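Local coordinates for protein malonate decarboxylase subunit alpha (Acinetobacter baumannii ATCC 17978, PDB 6MPR) that probably acts as the acyl-carrier-protein transferase subunit of malonate decarboxylase, exchanging the acetyl group for malonate so that the bound malonyl thioester can be decarboxylated, at residues 247-252 / 431-436; 261-266 / 361-366; 482-487 / 495-500; 233-238 / 268-273. All coordinates share one frame; numbering follows the deposited sequence.

Interaction 1: 247-252 / 431-436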
loop_
_atom_site.group_PDB
_atom_site.type_symbol
_atom_site.label_atom_id
_atom_site.label_comp_id
_atom_site.label_asym_id
_atom_site.label_seq_id
_atom_site.Cartn_x
_atom_site.Cartn_y
_atom_site.Cartn_z
ATOM N N VAL A 247 9.151 -31.572 3.864
ATOM C CA VAL A 247 8.899 -31.672 5.301
ATOM C C VAL A 247 10.119 -31.228 6.103
ATOM O O VAL A 247 9.996 -30.501 7.093
ATOM C CB VAL A 247 8.487 -33.111 5.656
ATOM C CG1 VAL A 247 8.358 -33.284 7.169
ATOM C CG2 VAL A 247 7.201 -33.489 4.934
ATOM N N LEU A 248 11.312 -31.666 5.692
ATOM C CA LEU A 248 12.542 -31.266 6.376
ATOM C C LEU A 248 12.703 -29.749 6.374
ATOM O O LEU A 248 12.980 -29.136 7.411
ATOM C CB LEU A 248 13.750 -31.940 5.714
ATOM C CG LEU A 248 15.153 -31.665 6.267
ATOM C CD1 LEU A 248 15.302 -32.151 7.696
ATOM C CD2 LEU A 248 16.225 -32.318 5.354
ATOM N N MET A 249 12.521 -29.126 5.214
ATOM C CA MET A 249 12.649 -27.676 5.129
ATOM C C MET A 249 11.567 -26.981 5.948
ATOM O O MET A 249 11.828 -25.952 6.582
ATOM C CB MET A 249 12.606 -27.249 3.659
ATOM C CG MET A 249 13.856 -27.687 2.889
ATOM S SD MET A 249 13.659 -27.491 1.117
ATOM C CE MET A 249 13.687 -25.716 0.971
ATOM N N ALA A 250 10.352 -27.544 5.959
ATOM C CA ALA A 250 9.269 -26.985 6.768
ATOM C C ALA A 250 9.582 -27.074 8.262
ATOM O O ALA A 250 9.292 -26.138 9.019
ATOM C CB ALA A 250 7.963 -27.708 6.443
ATOM N N MET A 251 10.181 -28.183 8.706
ATOM C CA MET A 251 10.592 -28.285 10.105
ATOM C C MET A 251 11.606 -27.204 10.467
ATOM O O MET A 251 11.512 -26.582 11.532
ATOM C CB MET A 251 11.185 -29.668 10.393
ATOM C CG MET A 251 10.164 -30.799 10.453
ATOM S SD MET A 251 10.962 -32.414 10.326
ATOM C CE MET A 251 11.220 -32.845 12.049
ATOM N N MET A 252 12.601 -26.990 9.605
ATOM C CA MET A 252 13.603 -25.960 9.869
ATOM C C MET A 252 13.001 -24.556 9.849
ATOM O O MET A 252 13.404 -23.700 10.646
ATOM C CB MET A 252 14.742 -26.090 8.861
ATOM C CG MET A 252 15.538 -27.382 9.057
ATOM S SD MET A 252 17.111 -27.366 8.169
ATOM C CE MET A 252 16.560 -27.607 6.483
ATOM N N VAL A 431 12.036 -14.472 3.714
ATOM C CA VAL A 431 12.683 -15.778 3.655
ATOM C C VAL A 431 12.607 -16.305 2.230
ATOM O O VAL A 431 11.514 -16.416 1.659
ATOM C CB VAL A 431 12.024 -16.776 4.623
ATOM C CG1 VAL A 431 12.809 -18.106 4.633
ATOM C CG2 VAL A 431 11.894 -16.165 6.014
ATOM N N GLN A 432 13.755 -16.666 1.674
ATOM C CA GLN A 432 13.805 -17.453 0.442
ATOM C C GLN A 432 13.996 -18.919 0.817
ATOM O O GLN A 432 15.067 -19.308 1.301
ATOM C CB GLN A 432 14.928 -16.986 -0.481
ATOM C CG GLN A 432 14.555 -15.815 -1.346
ATOM C CD GLN A 432 13.631 -16.200 -2.495
ATOM O OE1 GLN A 432 13.193 -15.348 -3.259
ATOM N NE2 GLN A 432 13.324 -17.485 -2.614
ATOM N N MET A 433 12.963 -19.729 0.580
ATOM C CA MET A 433 12.933 -21.142 0.956
ATOM C C MET A 433 12.940 -21.938 -0.342
ATOM O O MET A 433 11.919 -22.030 -1.029
ATOM C CB MET A 433 11.700 -21.454 1.805
ATOM C CG MET A 433 11.496 -22.916 2.112
ATOM S SD MET A 433 9.981 -23.085 3.096
ATOM C CE MET A 433 10.205 -24.709 3.745
ATOM N N VAL A 434 14.094 -22.516 -0.675
ATOM C CA VAL A 434 14.355 -23.015 -2.016
ATOM C C VAL A 434 15.255 -24.250 -1.914
ATOM O O VAL A 434 16.196 -24.268 -1.112
ATOM C CB VAL A 434 14.961 -21.835 -2.823
ATOM C CG1 VAL A 434 16.446 -21.961 -3.014
ATOM C CG2 VAL A 434 14.159 -21.558 -4.115
ATOM N N GLU A 435 14.965 -25.284 -2.705
ATOM C CA GLU A 435 15.898 -26.397 -2.790
ATOM C C GLU A 435 17.081 -26.001 -3.675
ATOM O O GLU A 435 16.999 -25.082 -4.496
ATOM C CB GLU A 435 15.229 -27.665 -3.335
ATOM C CG GLU A 435 14.033 -28.152 -2.522
ATOM C CD GLU A 435 13.209 -29.203 -3.248
ATOM O OE1 GLU A 435 13.765 -30.267 -3.599
ATOM O OE2 GLU A 435 12.005 -28.949 -3.477
ATOM N N THR A 436 18.206 -26.687 -3.477
ATOM C CA THR A 436 19.419 -26.266 -4.174
ATOM C C THR A 436 19.347 -26.541 -5.672
ATOM O O THR A 436 19.991 -25.839 -6.458
ATOM C CB THR A 436 20.650 -26.925 -3.544
ATOM O OG1 THR A 436 20.536 -28.359 -3.584
ATOM C CG2 THR A 436 20.781 -26.449 -2.101
#
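M249 of helix 244-261 and M433 near the end of strand 429-433 interlock through their methyl ends, and this pair carries most of the contact. M433 has its CG anti to the backbone N (chi1 173°) and runs out extended, so its methyl lands on the helix itself: M433 CE is 3.4 Å from M249 C and 3.5 Å from M249 CB. The second distance is shorter than usual for two carbons, so the fit is tight here. The same methyl lies 3.6 Å from A250 N, against the peptide that joins the two helix residues.

M249 answers in kind. Its chain leaves the helix toward the strand and bends at chi3 (71°), which turns the methyl back to M433: M249 CE sits 3.7 Å from M433 CG. It also comes within 3.6 Å of V434 O, a methyl-to-carbonyl contact just past M433. E435 joins through its aliphatic part alone, crossing M249 at about a right angle with E435 CG 3.7 Å from M249 SD. No hydrogen bond links the two segments; the contact is van der Waals packing of sulfur, methyl and methylene groups on each other and on backbone atoms.

Around them, M433 also touches L476 on the neighbouring strand 474-477 and N273 of helix 272-287, while A250 turns to A276, I277 and I280 of that second helix. The contact therefore belongs to the buried layer where a helix lies on a largely parallel sheet, in a domain whose 3-2-1-4-5 strand order is Rossmann-like, consistent with its family.

Interaction 2: 261-266 / 361-366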
loop_
_atom_site.group_PDB
_atom_site.type_symbol
_atom_site.label_atom_id
_atom_site.label_comp_id
_atom_site.label_asym_id
_atom_site.label_seq_id
_atom_site.Cartn_x
_atom_site.Cartn_y
_atom_site.Cartn_z
ATOM N N HIS A 261 12.157 -16.339 16.099
ATOM C CA HIS A 261 11.870 -14.913 16.084
ATOM C C HIS A 261 10.461 -14.574 16.538
ATOM O O HIS A 261 10.070 -13.403 16.458
ATOM C CB HIS A 261 12.100 -14.354 14.680
ATOM C CG HIS A 261 13.469 -14.627 14.150
ATOM N ND1 HIS A 261 14.593 -14.024 14.665
ATOM C CD2 HIS A 261 13.898 -15.444 13.160
ATOM C CE1 HIS A 261 15.661 -14.455 14.014
ATOM N NE2 HIS A 261 15.266 -15.313 13.093
ATOM N N ASN A 262 9.685 -15.557 16.992
ATOM C CA ASN A 262 8.338 -15.332 17.534
ATOM C C ASN A 262 7.408 -14.709 16.487
ATOM O O ASN A 262 6.738 -13.706 16.735
ATOM C CB ASN A 262 8.413 -14.471 18.796
ATOM C CG ASN A 262 7.146 -14.546 19.638
ATOM O OD1 ASN A 262 6.514 -15.603 19.746
ATOM N ND2 ASN A 262 6.764 -13.413 20.232
ATOM N N VAL A 263 7.369 -15.326 15.309
ATOM C CA VAL A 263 6.569 -14.826 14.189
ATOM C C VAL A 263 5.093 -15.060 14.487
ATOM O O VAL A 263 4.654 -16.205 14.625
ATOM C CB VAL A 263 6.987 -15.508 12.881
ATOM C CG1 VAL A 263 6.079 -15.089 11.717
ATOM C CG2 VAL A 263 8.464 -15.217 12.580
ATOM N N GLN A 264 4.328 -13.972 14.593
ATOM C CA GLN A 264 2.892 -14.013 14.850
ATOM C C GLN A 264 2.050 -13.912 13.593
ATOM O O GLN A 264 0.909 -14.397 13.583
ATOM C CB GLN A 264 2.463 -12.856 15.764
ATOM C CG GLN A 264 3.226 -12.726 17.053
ATOM C CD GLN A 264 3.090 -13.965 17.890
ATOM O OE1 GLN A 264 1.984 -14.334 18.290
ATOM N NE2 GLN A 264 4.214 -14.637 18.147
ATOM N N SER A 265 2.560 -13.245 12.557
ATOM C CA SER A 265 1.778 -12.933 11.364
ATOM C C SER A 265 2.649 -13.139 10.136
ATOM O O SER A 265 3.856 -12.884 10.175
ATOM C CB SER A 265 1.257 -11.492 11.409
ATOM O OG SER A 265 2.313 -10.571 11.612
ATOM N N LEU A 266 2.040 -13.598 9.042
ATOM C CA LEU A 266 2.874 -13.983 7.909
ATOM C C LEU A 266 2.033 -14.202 6.662
ATOM O O LEU A 266 0.806 -14.351 6.721
ATOM C CB LEU A 266 3.675 -15.259 8.222
ATOM C CG LEU A 266 2.930 -16.602 8.272
ATOM C CD1 LEU A 266 3.943 -17.708 8.456
ATOM C CD2 LEU A 266 1.865 -16.678 9.396
ATOM N N VAL A 361 2.444 -7.565 8.516
ATOM C CA VAL A 361 2.819 -8.916 8.922
ATOM C C VAL A 361 4.323 -8.999 9.186
ATOM O O VAL A 361 5.133 -8.232 8.646
ATOM C CB VAL A 361 2.389 -10.010 7.920
ATOM C CG1 VAL A 361 0.879 -9.942 7.648
ATOM C CG2 VAL A 361 3.204 -9.954 6.647
ATOM N N ASP A 362 4.689 -9.973 10.026
ATOM C CA ASP A 362 6.080 -10.154 10.439
ATOM C C ASP A 362 6.953 -10.718 9.328
ATOM O O ASP A 362 8.168 -10.491 9.323
ATOM C CB ASP A 362 6.175 -11.133 11.618
ATOM C CG ASP A 362 5.682 -10.564 12.918
ATOM O OD1 ASP A 362 5.623 -9.324 13.080
ATOM O OD2 ASP A 362 5.396 -11.389 13.818
ATOM N N LEU A 363 6.378 -11.505 8.421
ATOM C CA LEU A 363 7.216 -12.390 7.628
ATOM C C LEU A 363 6.571 -12.691 6.278
ATOM O O LEU A 363 5.345 -12.836 6.176
ATOM C CB LEU A 363 7.490 -13.700 8.390
ATOM C CG LEU A 363 8.304 -14.809 7.686
ATOM C CD1 LEU A 363 9.215 -15.492 8.697
ATOM C CD2 LEU A 363 7.385 -15.826 7.024
ATOM N N PHE A 364 7.416 -12.767 5.252
ATOM C CA PHE A 364 7.105 -13.417 3.993
ATOM C C PHE A 364 8.070 -14.578 3.790
ATOM O O PHE A 364 9.251 -14.489 4.143
ATOM C CB PHE A 364 7.217 -12.434 2.799
ATOM C CG PHE A 364 7.207 -13.112 1.460
ATOM C CD1 PHE A 364 6.047 -13.680 0.966
ATOM C CD2 PHE A 364 8.359 -13.176 0.692
ATOM C CE1 PHE A 364 6.025 -14.297 -0.261
ATOM C CE2 PHE A 364 8.354 -13.812 -0.529
ATOM C CZ PHE A 364 7.183 -14.362 -1.017
ATOM N N ILE A 365 7.566 -15.675 3.233
ATOM C CA ILE A 365 8.400 -16.818 2.867
ATOM C C ILE A 365 7.902 -17.355 1.532
ATOM O O ILE A 365 6.700 -17.548 1.343
ATOM C CB ILE A 365 8.389 -17.906 3.973
ATOM C CG1 ILE A 365 9.246 -19.120 3.587
ATOM C CG2 ILE A 365 6.954 -18.324 4.304
ATOM C CD1 ILE A 365 9.674 -19.939 4.813
ATOM N N GLY A 366 8.813 -17.566 0.595
ATOM C CA GLY A 366 8.445 -18.118 -0.688
ATOM C C GLY A 366 9.676 -18.636 -1.394
ATOM O O GLY A 366 10.768 -18.679 -0.826
HETATM O O HOH W 1 6.417 -11.054 16.444
#
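D362 and S265 meet where two parallel neighbours of the Rossmann-like sheet, strands 265-268 and 363-366, begin side by side. Two acceptors of S265 grip one N-H: D362 N donates to S265 OG at 2.9 Å and, weakly, to S265 O at 3.0 Å. The hydroxyl can reach because OG stands between the backbone N and the carbonyl carbon (chi1 54°). S265 N, by contrast, is buried here without a partner in the model. In return the carboxylate crosses to 261-266, where Q264 N gives D362 OD2 a nearly straight bond of 2.9 Å (164° at the hydrogen). It arrives on the anti side, 16° out of the carboxylate plane. The other oxygen, D362 OD1, is taken by T405 OG1, so both carboxylate oxygens are held.

Next to this polar knot, V263 CG1 packs 3.9 Å from L363 CB, the two side chains crossing at about a right angle. L266 and L363 lie side by side, pointing the same way, and both touch Y258 of helix 244-261.

The second shell sets the turn before the strand. N262 ends that helix in a Schellman motif, and a water lies 2.7 Å from N262 O and 2.8 Å from D362 OD2, linking the helix end to the carboxylate. Q264 folds back to N262 O through NE2, which also meets K293 O, while its OE1 is bound by R296. V152 of the second subunit packs on S265 and V361. Farther along the strands, L266 CA comes to 3.2 Å from L363 O in a CA-H...O contact.

Interaction 3: 482-487 / 495-500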
loop_
_atom_site.group_PDB
_atom_site.type_symbol
_atom_site.label_atom_id
_atom_site.label_comp_id
_atom_site.label_asym_id
_atom_site.label_seq_id
_atom_site.Cartn_x
_atom_site.Cartn_y
_atom_site.Cartn_z
ATOM N N ALA A 482 20.734 -19.985 6.340
ATOM C CA ALA A 482 21.714 -18.919 6.487
ATOM C C ALA A 482 20.981 -17.699 7.033
ATOM O O ALA A 482 20.024 -17.218 6.409
ATOM C CB ALA A 482 22.402 -18.607 5.152
ATOM N N TYR A 483 21.399 -17.221 8.210
ATOM C CA TYR A 483 20.764 -16.048 8.823
ATOM C C TYR A 483 21.408 -14.777 8.271
ATOM O O TYR A 483 22.154 -14.069 8.949
ATOM C CB TYR A 483 20.860 -16.105 10.345
ATOM C CG TYR A 483 20.053 -17.216 10.978
ATOM C CD1 TYR A 483 18.660 -17.152 11.030
ATOM C CD2 TYR A 483 20.679 -18.323 11.542
ATOM C CE1 TYR A 483 17.915 -18.165 11.610
ATOM C CE2 TYR A 483 19.942 -19.341 12.132
ATOM C CZ TYR A 483 18.560 -19.259 12.154
ATOM O OH TYR A 483 17.834 -20.271 12.739
ATOM N N LEU A 484 21.049 -14.477 7.014
ATOM C CA LEU A 484 21.696 -13.398 6.269
ATOM C C LEU A 484 21.518 -12.038 6.938
ATOM O O LEU A 484 22.368 -11.157 6.771
ATOM C CB LEU A 484 21.154 -13.354 4.836
ATOM C CG LEU A 484 21.364 -14.564 3.920
ATOM C CD1 LEU A 484 20.765 -14.272 2.534
ATOM C CD2 LEU A 484 22.848 -14.971 3.813
ATOM N N TYR A 485 20.431 -11.839 7.697
ATOM C CA TYR A 485 20.238 -10.553 8.361
ATOM C C TYR A 485 21.378 -10.222 9.309
ATOM O O TYR A 485 21.558 -9.050 9.658
ATOM C CB TYR A 485 18.909 -10.515 9.124
ATOM C CG TYR A 485 18.870 -11.248 10.448
ATOM C CD1 TYR A 485 18.512 -12.602 10.518
ATOM C CD2 TYR A 485 19.134 -10.585 11.638
ATOM C CE1 TYR A 485 18.468 -13.263 11.716
ATOM C CE2 TYR A 485 19.084 -11.247 12.854
ATOM C CZ TYR A 485 18.747 -12.582 12.884
ATOM O OH TYR A 485 18.701 -13.242 14.077
ATOM N N LYS A 486 22.141 -11.227 9.735
ATOM C CA LYS A 486 23.234 -11.037 10.674
ATOM C C LYS A 486 24.595 -10.971 10.000
ATOM O O LYS A 486 25.587 -10.734 10.691
ATOM C CB LYS A 486 23.244 -12.161 11.716
ATOM C CG LYS A 486 22.467 -11.850 12.974
ATOM C CD LYS A 486 22.496 -13.023 13.934
ATOM C CE LYS A 486 22.028 -14.303 13.261
ATOM N NZ LYS A 486 21.943 -15.433 14.225
ATOM N N ALA A 487 24.672 -11.183 8.684
ATOM C CA ALA A 487 25.959 -11.111 8.001
ATOM C C ALA A 487 26.611 -9.753 8.250
ATOM O O ALA A 487 25.962 -8.708 8.132
ATOM C CB ALA A 487 25.783 -11.354 6.504
ATOM N N ALA A 495 29.610 -16.199 1.968
ATOM C CA ALA A 495 30.037 -17.469 2.551
ATOM C C ALA A 495 28.882 -18.206 3.226
ATOM O O ALA A 495 28.890 -19.443 3.295
ATOM C CB ALA A 495 31.176 -17.234 3.548
ATOM N N MET A 496 27.892 -17.478 3.739
ATOM C CA MET A 496 26.742 -18.133 4.365
ATOM C C MET A 496 25.799 -18.713 3.319
ATOM O O MET A 496 25.254 -19.807 3.504
ATOM C CB MET A 496 26.007 -17.144 5.265
ATOM C CG MET A 496 26.878 -16.663 6.420
ATOM S SD MET A 496 26.319 -15.101 7.100
ATOM C CE MET A 496 24.692 -15.566 7.715
ATOM N N ILE A 497 25.602 -18.001 2.211
ATOM C CA ILE A 497 24.870 -18.585 1.096
ATOM C C ILE A 497 25.560 -19.863 0.637
ATOM O O ILE A 497 24.932 -20.919 0.505
ATOM C CB ILE A 497 24.734 -17.562 -0.045
ATOM C CG1 ILE A 497 23.882 -16.369 0.418
ATOM C CG2 ILE A 497 24.159 -18.226 -1.282
ATOM C CD1 ILE A 497 23.823 -15.223 -0.588
ATOM N N ALA A 498 26.883 -19.799 0.439
ATOM C CA ALA A 498 27.612 -20.963 -0.050
ATOM C C ALA A 498 27.461 -22.166 0.876
ATOM O O ALA A 498 27.425 -23.308 0.402
ATOM C CB ALA A 498 29.093 -20.613 -0.235
ATOM N N ALA A 499 27.340 -21.930 2.193
ATOM C CA ALA A 499 27.258 -23.027 3.159
ATOM C C ALA A 499 25.976 -23.853 3.021
ATOM O O ALA A 499 25.957 -25.027 3.414
ATOM C CB ALA A 499 27.355 -22.475 4.581
ATOM N N VAL A 500 24.899 -23.271 2.509
ATOM C CA VAL A 500 23.635 -23.985 2.372
ATOM C C VAL A 500 23.275 -24.215 0.905
ATOM O O VAL A 500 22.146 -24.553 0.596
ATOM C CB VAL A 500 22.493 -23.271 3.121
ATOM C CG1 VAL A 500 22.850 -23.094 4.589
ATOM C CG2 VAL A 500 22.172 -21.916 2.480
#
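The flat peptide between Y483 and L484 has the methyl of M496 laid over one face: M496 CE is 3.4 Å from Y483 C and 3.2 Å from Y483 O. Y483 O also accepts the backbone bond from K486 N that closes the short 3-10 turn. The Y483 ring finds its partners outside: K260 in a cation-pi contact, the H474 ring at about 80°, and G256 O for its hydroxyl.

In M496 the bend at chi3 (63°) puts the methyl over the peptide; M496 SD lies 3.8 Å from A487 CB. Nearer the helix, A482 CB packs 3.9 Å from M496 CB and 3.5 Å from M496 O. L484 slides past M496 in the opposite direction and crosses I497 at about a right angle, with L484 CD2 3.8 Å from I497 CG1. V500 closes the end beside A482.

L475 lies under L484, I497 and V500, while V524 backs M496 and V500. Strand 480-482, antiparallel between 474-477 and 524-525, leads through an inverse gamma turn centred on Y483 and a 3-10 turn at 484-486 to helix 490-499, which packs back on the mixed sheet.

Interaction 4: 233-238 / 268-273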
loop_
_atom_site.group_PDB
_atom_site.type_symbol
_atom_site.label_atom_id
_atom_site.label_comp_id
_atom_site.label_asym_id
_atom_site.label_seq_id
_atom_site.Cartn_x
_atom_site.Cartn_y
_atom_site.Cartn_z
ATOM N N PRO A 233 -8.050 -23.275 -9.968
ATOM C CA PRO A 233 -7.561 -23.416 -8.593
ATOM C C PRO A 233 -6.059 -23.225 -8.524
ATOM O O PRO A 233 -5.297 -24.185 -8.679
ATOM C CB PRO A 233 -7.961 -24.854 -8.218
ATOM C CG PRO A 233 -7.973 -25.582 -9.521
ATOM C CD PRO A 233 -8.425 -24.573 -10.559
ATOM N N LEU A 234 -5.619 -22.001 -8.273
ATOM C CA LEU A 234 -4.200 -21.682 -8.268
ATOM C C LEU A 234 -3.581 -21.702 -6.875
ATOM O O LEU A 234 -2.360 -21.533 -6.760
ATOM C CB LEU A 234 -3.981 -20.307 -8.904
ATOM C CG LEU A 234 -4.478 -20.173 -10.349
ATOM C CD1 LEU A 234 -4.342 -18.730 -10.814
ATOM C CD2 LEU A 234 -3.719 -21.123 -11.281
ATOM N N PHE A 235 -4.376 -21.914 -5.818
ATOM C CA PHE A 235 -3.882 -21.819 -4.447
ATOM C C PHE A 235 -4.095 -23.121 -3.690
ATOM O O PHE A 235 -4.213 -23.138 -2.461
ATOM C CB PHE A 235 -4.511 -20.616 -3.740
ATOM C CG PHE A 235 -3.990 -19.316 -4.280
ATOM C CD1 PHE A 235 -4.557 -18.745 -5.404
ATOM C CD2 PHE A 235 -2.856 -18.735 -3.736
ATOM C CE1 PHE A 235 -4.043 -17.577 -5.928
ATOM C CE2 PHE A 235 -2.328 -17.575 -4.268
ATOM C CZ PHE A 235 -2.927 -16.996 -5.368
ATOM N N THR A 236 -4.100 -24.224 -4.435
ATOM C CA THR A 236 -4.253 -25.563 -3.895
ATOM C C THR A 236 -3.021 -26.375 -4.256
ATOM O O THR A 236 -2.625 -26.429 -5.428
ATOM C CB THR A 236 -5.525 -26.230 -4.442
ATOM O OG1 THR A 236 -6.653 -25.398 -4.148
ATOM C CG2 THR A 236 -5.728 -27.611 -3.826
ATOM N N ARG A 237 -2.384 -26.963 -3.250
ATOM C CA ARG A 237 -1.314 -27.924 -3.476
ATOM C C ARG A 237 -1.772 -29.278 -2.959
ATOM O O ARG A 237 -2.222 -29.388 -1.814
ATOM C CB ARG A 237 -0.016 -27.486 -2.795
ATOM C CG ARG A 237 0.644 -26.279 -3.472
ATOM C CD ARG A 237 1.118 -26.631 -4.886
ATOM N NE ARG A 237 1.670 -25.473 -5.593
ATOM C CZ ARG A 237 0.933 -24.608 -6.281
ATOM N NH1 ARG A 237 -0.382 -24.779 -6.348
ATOM N NH2 ARG A 237 1.505 -23.581 -6.906
ATOM N N ASP A 238 -1.690 -30.288 -3.809
ATOM C CA ASP A 238 -2.096 -31.643 -3.430
ATOM C C ASP A 238 -1.114 -32.220 -2.420
ATOM O O ASP A 238 0.047 -32.467 -2.774
ATOM C CB ASP A 238 -2.146 -32.534 -4.669
ATOM C CG ASP A 238 -2.792 -33.890 -4.400
ATOM O OD1 ASP A 238 -2.710 -34.405 -3.264
ATOM O OD2 ASP A 238 -3.383 -34.446 -5.338
ATOM N N HIS A 268 2.521 -16.858 3.189
ATOM C CA HIS A 268 3.213 -17.948 2.510
ATOM C C HIS A 268 3.041 -17.781 1.010
ATOM O O HIS A 268 1.904 -17.709 0.531
ATOM C CB HIS A 268 2.635 -19.318 2.870
ATOM C CG HIS A 268 3.065 -19.853 4.195
ATOM N ND1 HIS A 268 2.618 -21.067 4.666
ATOM C CD2 HIS A 268 3.919 -19.372 5.126
ATOM C CE1 HIS A 268 3.171 -21.305 5.846
ATOM N NE2 HIS A 268 3.975 -20.297 6.140
ATOM N N GLY A 269 4.150 -17.774 0.271
ATOM C CA GLY A 269 4.070 -18.011 -1.164
ATOM C C GLY A 269 3.709 -19.464 -1.425
ATOM O O GLY A 269 4.285 -20.376 -0.826
ATOM N N ILE A 270 2.734 -19.690 -2.306
ATOM C CA ILE A 270 2.171 -21.029 -2.466
ATOM C C ILE A 270 3.207 -21.969 -3.085
ATOM O O ILE A 270 3.880 -21.627 -4.067
ATOM C CB ILE A 270 0.878 -20.970 -3.297
ATOM C CG1 ILE A 270 0.317 -22.373 -3.530
ATOM C CG2 ILE A 270 1.104 -20.286 -4.630
ATOM C CD1 ILE A 270 -0.465 -22.899 -2.380
ATOM N N GLY A 271 3.343 -23.157 -2.503
ATOM C CA GLY A 271 4.221 -24.190 -3.042
ATOM C C GLY A 271 4.229 -25.370 -2.092
ATOM O O GLY A 271 3.656 -25.323 -1.000
ATOM N N PHE A 272 4.889 -26.449 -2.525
ATOM C CA PHE A 272 4.936 -27.629 -1.668
ATOM C C PHE A 272 5.760 -27.362 -0.418
ATOM O O PHE A 272 5.484 -27.942 0.636
ATOM C CB PHE A 272 5.497 -28.834 -2.428
ATOM C CG PHE A 272 4.591 -29.336 -3.530
ATOM C CD1 PHE A 272 3.309 -29.788 -3.238
ATOM C CD2 PHE A 272 5.022 -29.360 -4.845
ATOM C CE1 PHE A 272 2.477 -30.257 -4.233
ATOM C CE2 PHE A 272 4.193 -29.826 -5.852
ATOM C CZ PHE A 272 2.915 -30.264 -5.545
ATOM N N ASN A 273 6.768 -26.489 -0.519
ATOM C CA ASN A 273 7.566 -26.132 0.649
ATOM C C ASN A 273 6.700 -25.490 1.728
ATOM O O ASN A 273 6.787 -25.851 2.908
ATOM C CB ASN A 273 8.705 -25.198 0.234
ATOM C CG ASN A 273 8.220 -23.994 -0.558
ATOM O OD1 ASN A 273 7.227 -24.063 -1.292
ATOM N ND2 ASN A 273 8.926 -22.878 -0.415
HETATM O O HOH W 2 4.313 -23.145 -6.456
#
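R237 bends at chi2 (-66°), which brings CD over the F272 ring, while I270 holds CG1 anti to its backbone N (chi1 177°) and so sets that branch against the arginine's guanidinium. I270 CG1 lies over the centre of the guanidinium face, 3.6 Å from R237 CZ. The end of the branch meets the arginine chain, with I270 CD1 3.7 Å from R237 CG, and it also nears F235 O.

The methylene before the guanidinium has its own aromatic partner. R237 CD stands over one face of the F272 ring in a CH-pi contact, 4.1 Å from the ring centroid and displaced toward the rim, where CE1 is its closest atom. The ring and guanidinium planes are 63° apart, so the ring receives the methylene and not a stacked cation. At the edge of the same ring, D238 O lies 3.6 Å from F272 CE1.

Polar links fix the rotation of the head. R237 NH1 turns back to its neighbour, donating to T236 O at 2.9 Å in the guanidinium plane but from above that carbonyl's plane. R237 NH2 donates to a water whose O is 2.9 Å away, also in the guanidinium plane, and this water donates to I270 O, bridging the segments. Outside, E324 takes both F235 N and T236 OG1, and G271 is the N-cap of helix 272-287.

With no direct hydrogen bond between the segments, hydrocarbon and one water join loop to helix start; the arginine charge is probably eased by T236 O and the water, no carboxylate meeting it across this contact.

In the fold
Interactions 1, 2 and 3 are buried and belong to the mixed sheet with its covering helices, whereas interaction 4 lies at the surface, where a loop meets the start of helix 272-287. Interactions 1 and 2 share most: strands 429-433 and 363-366 are sheet neighbours, joined by M433 N to G366 O and V431 N to F364 O, and helix 244-261 leads into strand 265-268. Interaction 4 takes up the chain leaving that strand, with G269 N near I365 O. Chemistry follows place: methionine packing without hydrogen bonds in 1 and 3, backbone and carboxylate bonds at the strand starts in 2, and arginine over hydrocarbon with a bridging water in 4.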